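Local coordinates for protein HTH-type transcriptional regulator GadX (Escherichia coli, PDB 3MKL) that activates transcription of about fifteen acid-resistance genes in Escherichia coli and, under some conditions, represses gadW, binding regulatory DNA and forming homodimers, at residues 88-91 against 92-96; 97-101 against 102-106. One frame throughout, in Å; residues are numbered along the deposited sequence.

Contact 1. Residues 88-91 against 92-96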
loop_
_atom_site.group_PDB
_atom_site.type_symbol
_atom_site.label_atom_id
_atom_site.label_comp_id
_atom_site.label_asym_id
_atom_site.label_seq_id
_atom_site.Cartn_x
_atom_site.Cartn_y
_atom_site.Cartn_z
ATOM N N TYR A 88 -9.511 9.429 -4.835
ATOM C CA TYR A 88 -9.449 8.028 -4.396
ATOM C C TYR A 88 -8.476 7.831 -3.203
ATOM O O TYR A 88 -8.825 7.189 -2.176
ATOM C CB TYR A 88 -9.101 7.100 -5.559
ATOM C CG TYR A 88 -8.854 5.666 -5.111
ATOM C CD1 TYR A 88 -9.909 4.829 -4.818
ATOM C CD2 TYR A 88 -7.562 5.169 -4.964
ATOM C CE1 TYR A 88 -9.713 3.515 -4.416
ATOM C CE2 TYR A 88 -7.342 3.830 -4.547
ATOM C CZ TYR A 88 -8.434 3.017 -4.280
ATOM O OH TYR A 88 -8.257 1.720 -3.871
ATOM N N PHE A 89 -7.267 8.380 -3.327
ATOM C CA PHE A 89 -6.325 8.340 -2.202
ATOM C C PHE A 89 -6.957 8.904 -0.926
ATOM O O PHE A 89 -6.886 8.268 0.117
ATOM C CB PHE A 89 -5.023 9.086 -2.522
ATOM C CG PHE A 89 -4.179 9.391 -1.315
ATOM C CD1 PHE A 89 -3.476 8.386 -0.664
ATOM C CD2 PHE A 89 -4.068 10.693 -0.841
ATOM C CE1 PHE A 89 -2.673 8.697 0.442
ATOM C CE2 PHE A 89 -3.266 10.996 0.251
ATOM C CZ PHE A 89 -2.587 10.001 0.895
ATOM N N ILE A 90 -7.566 10.091 -1.006
ATOM C CA ILE A 90 -8.279 10.628 0.163
ATOM C C ILE A 90 -9.308 9.641 0.735
ATOM O O ILE A 90 -9.360 9.424 1.951
ATOM C CB ILE A 90 -8.961 12.029 -0.134
ATOM C CG1 ILE A 90 -7.892 13.124 -0.386
ATOM C CG2 ILE A 90 -9.914 12.414 1.004
ATOM C CD1 ILE A 90 -8.455 14.404 -1.017
ATOM N N TYR A 91 -10.103 9.027 -0.141
ATOM C CA TYR A 91 -11.124 8.051 0.271
ATOM C C TYR A 91 -10.525 6.855 1.058
ATOM O O TYR A 91 -11.064 6.414 2.073
ATOM C CB TYR A 91 -11.893 7.542 -0.955
ATOM C CG TYR A 91 -12.443 6.146 -0.772
ATOM C CD1 TYR A 91 -13.665 5.939 -0.105
ATOM C CD2 TYR A 91 -11.770 5.027 -1.279
ATOM C CE1 TYR A 91 -14.180 4.644 0.081
ATOM C CE2 TYR A 91 -12.300 3.727 -1.107
ATOM C CZ TYR A 91 -13.491 3.563 -0.420
ATOM O OH TYR A 91 -14.005 2.326 -0.231
ATOM N N VAL A 92 -9.414 6.326 0.563
ATOM C CA VAL A 92 -8.840 5.135 1.161
ATOM C C VAL A 92 -8.112 5.489 2.466
ATOM O O VAL A 92 -8.098 4.681 3.414
ATOM C CB VAL A 92 -7.895 4.445 0.167
ATOM C CG1 VAL A 92 -7.193 3.297 0.816
ATOM C CG2 VAL A 92 -8.712 3.912 -1.002
ATOM N N PHE A 93 -7.524 6.689 2.507
ATOM C CA PHE A 93 -6.880 7.186 3.749
ATOM C C PHE A 93 -7.907 7.446 4.843
ATOM O O PHE A 93 -7.749 6.983 5.965
ATOM C CB PHE A 93 -6.070 8.439 3.458
ATOM C CG PHE A 93 -5.256 8.955 4.627
ATOM C CD1 PHE A 93 -3.878 8.744 4.676
ATOM C CD2 PHE A 93 -5.849 9.705 5.630
ATOM C CE1 PHE A 93 -3.110 9.259 5.716
ATOM C CE2 PHE A 93 -5.096 10.237 6.687
ATOM C CZ PHE A 93 -3.714 10.011 6.729
ATOM N N ARG A 94 -8.984 8.142 4.495
ATOM C CA ARG A 94 -10.066 8.359 5.450
ATOM C C ARG A 94 -10.662 7.049 5.997
ATOM O O ARG A 94 -10.966 6.977 7.180
ATOM C CB ARG A 94 -11.141 9.291 4.896
ATOM C CG ARG A 94 -12.238 9.562 5.908
ATOM C CD ARG A 94 -13.091 10.790 5.591
ATOM N NE ARG A 94 -13.965 10.533 4.457
ATOM C CZ ARG A 94 -13.820 11.085 3.254
ATOM N NH1 ARG A 94 -12.852 11.967 3.010
ATOM N NH2 ARG A 94 -14.660 10.763 2.291
ATOM N N ASN A 95 -10.825 6.029 5.144
ATOM C CA ASN A 95 -11.292 4.721 5.587
ATOM C C ASN A 95 -10.316 4.090 6.562
ATOM O O ASN A 95 -10.719 3.538 7.572
ATOM C CB ASN A 95 -11.499 3.760 4.409
ATOM C CG ASN A 95 -12.880 3.845 3.816
ATOM O OD1 ASN A 95 -13.722 4.630 4.265
ATOM N ND2 ASN A 95 -13.139 3.012 2.808
ATOM N N TYR A 96 -9.030 4.174 6.230
ATOM C CA TYR A 96 -7.983 3.563 7.020
ATOM C C TYR A 96 -7.707 4.277 8.353
ATOM O O TYR A 96 -7.386 3.624 9.338
ATOM C CB TYR A 96 -6.691 3.494 6.196
ATOM C CG TYR A 96 -5.746 2.386 6.637
ATOM C CD1 TYR A 96 -5.821 1.117 6.066
ATOM C CD2 TYR A 96 -4.769 2.607 7.627
ATOM C CE1 TYR A 96 -4.966 0.091 6.468
ATOM C CE2 TYR A 96 -3.900 1.580 8.020
ATOM C CZ TYR A 96 -4.010 0.334 7.427
ATOM O OH TYR A 96 -3.188 -0.676 7.788
HETATM O O HOH W 1 -13.515 6.748 2.984
#

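Contact 2. Residues 97-101 against 102-106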
loop_
_atom_site.group_PDB
_atom_site.type_symbol
_atom_site.label_atom_id
_atom_site.label_comp_id
_atom_site.label_asym_id
_atom_site.label_seq_id
_atom_site.Cartn_x
_atom_site.Cartn_y
_atom_site.Cartn_z
ATOM N N TYR A 97 -7.831 5.602 8.392
ATOM C CA TYR A 97 -7.371 6.383 9.568
ATOM C C TYR A 97 -8.477 7.168 10.300
ATOM O O TYR A 97 -8.287 7.632 11.428
ATOM C CB TYR A 97 -6.214 7.312 9.166
ATOM C CG TYR A 97 -4.926 6.583 8.861
ATOM C CD1 TYR A 97 -4.310 6.668 7.598
ATOM C CD2 TYR A 97 -4.312 5.796 9.839
ATOM C CE1 TYR A 97 -3.092 5.995 7.354
ATOM C CE2 TYR A 97 -3.120 5.123 9.591
ATOM C CZ TYR A 97 -2.524 5.216 8.358
ATOM O OH TYR A 97 -1.338 4.514 8.173
ATOM N N GLY A 98 -9.620 7.315 9.632
ATOM C CA GLY A 98 -10.813 7.897 10.221
ATOM C C GLY A 98 -10.922 9.360 9.872
ATOM O O GLY A 98 -11.888 10.011 10.233
HETATM N N MSE A 99 -9.917 9.871 9.170
HETATM C CA MSE A 99 -9.822 11.291 8.853
HETATM C C MSE A 99 -9.156 11.466 7.494
HETATM O O MSE A 99 -8.459 10.572 7.028
HETATM C CB MSE A 99 -9.017 12.032 9.935
HETATM C CG MSE A 99 -7.684 11.371 10.252
HETATM SE SE MSE A 99 -6.584 12.339 11.541
HETATM C CE MSE A 99 -7.987 13.047 12.720
ATOM N N THR A 100 -9.379 12.615 6.867
ATOM C CA THR A 100 -8.739 12.949 5.596
ATOM C C THR A 100 -7.223 13.196 5.772
ATOM O O THR A 100 -6.773 13.552 6.867
ATOM C CB THR A 100 -9.376 14.218 4.948
ATOM O OG1 THR A 100 -9.110 15.359 5.772
ATOM C CG2 THR A 100 -10.879 14.070 4.773
ATOM N N PRO A 101 -6.431 13.017 4.687
ATOM C CA PRO A 101 -5.015 13.385 4.782
ATOM C C PRO A 101 -4.797 14.806 5.301
ATOM O O PRO A 101 -3.852 15.030 6.054
ATOM C CB PRO A 101 -4.523 13.254 3.345
ATOM C CG PRO A 101 -5.414 12.210 2.745
ATOM C CD PRO A 101 -6.735 12.303 3.424
ATOM N N THR A 102 -5.671 15.739 4.910
ATOM C CA THR A 102 -5.558 17.128 5.314
ATOM C C THR A 102 -5.766 17.268 6.798
ATOM O O THR A 102 -5.029 18.009 7.446
ATOM C CB THR A 102 -6.562 18.059 4.574
ATOM O OG1 THR A 102 -6.215 18.115 3.193
ATOM C CG2 THR A 102 -6.509 19.475 5.128
ATOM N N GLU A 103 -6.773 16.574 7.334
ATOM C CA GLU A 103 -6.988 16.592 8.779
ATOM C C GLU A 103 -5.720 16.120 9.461
ATOM O O GLU A 103 -5.160 16.841 10.268
ATOM C CB GLU A 103 -8.183 15.736 9.194
ATOM C CG GLU A 103 -9.532 16.312 8.791
ATOM C CD GLU A 103 -10.674 15.327 8.982
ATOM O OE1 GLU A 103 -11.143 14.758 7.967
ATOM O OE2 GLU A 103 -11.098 15.119 10.146
ATOM N N TYR A 104 -5.240 14.934 9.090
ATOM C CA TYR A 104 -4.027 14.367 9.703
ATOM C C TYR A 104 -2.817 15.309 9.696
ATOM O O TYR A 104 -2.082 15.404 10.685
ATOM C CB TYR A 104 -3.634 13.039 9.048
ATOM C CG TYR A 104 -2.567 12.296 9.838
ATOM C CD1 TYR A 104 -2.915 11.307 10.771
ATOM C CD2 TYR A 104 -1.216 12.592 9.669
ATOM C CE1 TYR A 104 -1.943 10.634 11.501
ATOM C CE2 TYR A 104 -0.241 11.930 10.396
ATOM C CZ TYR A 104 -0.610 10.957 11.309
ATOM O OH TYR A 104 0.370 10.300 12.022
ATOM N N GLN A 105 -2.616 15.963 8.553
ATOM C CA GLN A 105 -1.510 16.878 8.312
ATOM C C GLN A 105 -1.582 18.081 9.257
ATOM O O GLN A 105 -0.552 18.673 9.588
ATOM C CB GLN A 105 -1.568 17.349 6.858
ATOM C CG GLN A 105 -0.236 17.619 6.203
ATOM C CD GLN A 105 -0.385 18.328 4.859
ATOM O OE1 GLN A 105 -1.188 19.255 4.720
ATOM N NE2 GLN A 105 0.400 17.900 3.865
ATOM N N GLU A 106 -2.800 18.415 9.691
ATOM C CA GLU A 106 -3.056 19.556 10.576
ATOM C C GLU A 106 -2.962 19.221 12.071
ATOM O O GLU A 106 -2.714 20.115 12.880
ATOM C CB GLU A 106 -4.399 20.222 10.240
ATOM C CG GLU A 106 -4.389 20.997 8.909
ATOM C CD GLU A 106 -5.780 21.416 8.413
ATOM O OE1 GLU A 106 -6.793 20.789 8.811
ATOM O OE2 GLU A 106 -5.854 22.373 7.607
HETATM O O HOH W 2 -12.677 13.271 10.530
#

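Contact 1. Residues 88-91 against 92-96
Over one face of the Tyr88 ring sits a methyl of Val92, CG2, one helical turn further on, in a CH-pi contact 3.7 Å from the ring centroid. The same methyl presses on the neighbouring Tyr91 ring, 3.3 Å from CD2, so one branch fills the corner where the two tyrosines meet; with CG1 of Val92 anti to the backbone N (chi1 174°), CG2 is the branch beside that nitrogen and turned to both rings. The carbonyl oxygen of Tyr88 lies in plane at the edge of the Tyr91 ring. Near the hydroxyl end of Tyr91 lies the Asn95 amide, tilted 63° to the ring, with ND2 3.2 Å from OH. The other end of that amide, Asn95 OD1, shares a bridging water with the Tyr91 carbonyl oxygen, which also accepts from Asn95 N at 3.1 Å. The side chains of Phe89 and Phe93 lie side by side and point the same way, their rings meeting obliquely with planes 56° apart and Phe89 CZ 4.2 Å from Phe93 CD1.

All this decorates helix 86-97, inside the second predicted helix-turn-helix motif of this AraC/XylS-type DNA-binding domain. Ser85 OG accepts from Tyr88 N at the start of the helix. The buried side packs inward: Phe89 reaches helices 51-67 and 74-80, Val92 touches Thr56 of helix 51-67, and Phe93 lies against Pro101 and Tyr104 of helix 101-107.

Contact 2. Residues 97-101 against 102-106
Thr100 and Glu103 form a capping box, each side chain receiving the other's backbone N-H at the start of helix 101-107. Glu103 N donates to Thr100 OG1 (3.1 Å), while Thr100 N gives a nearly straight bond to Glu103 OE1 (3.0 Å, 173° at the hydrogen). A third bond closes the box, because the Thr100 hydroxyl also donates to OE1. The two donors meet that oxygen differently: the hydroxyl meets OE1 on its anti lone pair, away from the other carboxylate oxygen, whereas the backbone N-H comes from above the carboxylate plane, 62° out of it. This double grip restrains the rotation of the carboxylate, and its charge lies at the helix N-terminus, where the helix dipole would probably stabilise it. The cap depends on chi1 of Thr100, which sets OG1 between the backbone N and the carbonyl carbon, facing the first turn; the two side chains cross at about a right angle.

Behind the cap the helix takes over with its own ladder, Tyr104 N to Thr100 O and Gln105 N to Pro101 O. Before it, Gly98 is the first residue to leave helical geometry after helix 86-97, with a positive phi at which a side chain would collide with the carbonyl oxygen of Tyr97.

Packing completes the turn. Pro101, the first helical residue, is buried against Phe89, Phe93 and Ile67, and the Tyr104 ring leans on Leu64 and Ile67 of helix 51-67. In selenomethionine Met99, chi1 of 50° places CG in the same kind of position and carries SE alongside Tyr104, 3.7 Å from its CA, in a Met-aromatic contact. The selenium approaches the Tyr104 ring obliquely, 5.1 Å from the centroid, and comes within 3.9 Å of Tyr104 CD1.

How the contacts relate
Contact 1 closes before contact 2 opens, and their centres lie about 9 Å apart on the same side of the chain's centre. Contact 1 belongs to helix 86-97, part of the second predicted helix-turn-helix motif, while contact 2 spans the turn that ends this helix and the first turns of helix 101-107. The two meet directly: Phe93 CD2 lies 3.1 Å from Met99 O, and Phe89 CE2 packs 3.5 Å from Pro101 CG. Both contacts also have residues resting on helix 51-67. The capped turn joins helix 101-107, the last modelled helix, to helix 86-97, against which it packs, an example of a helix cap and ring contacts acting together in one lobe of the AraC/XylS-type domain.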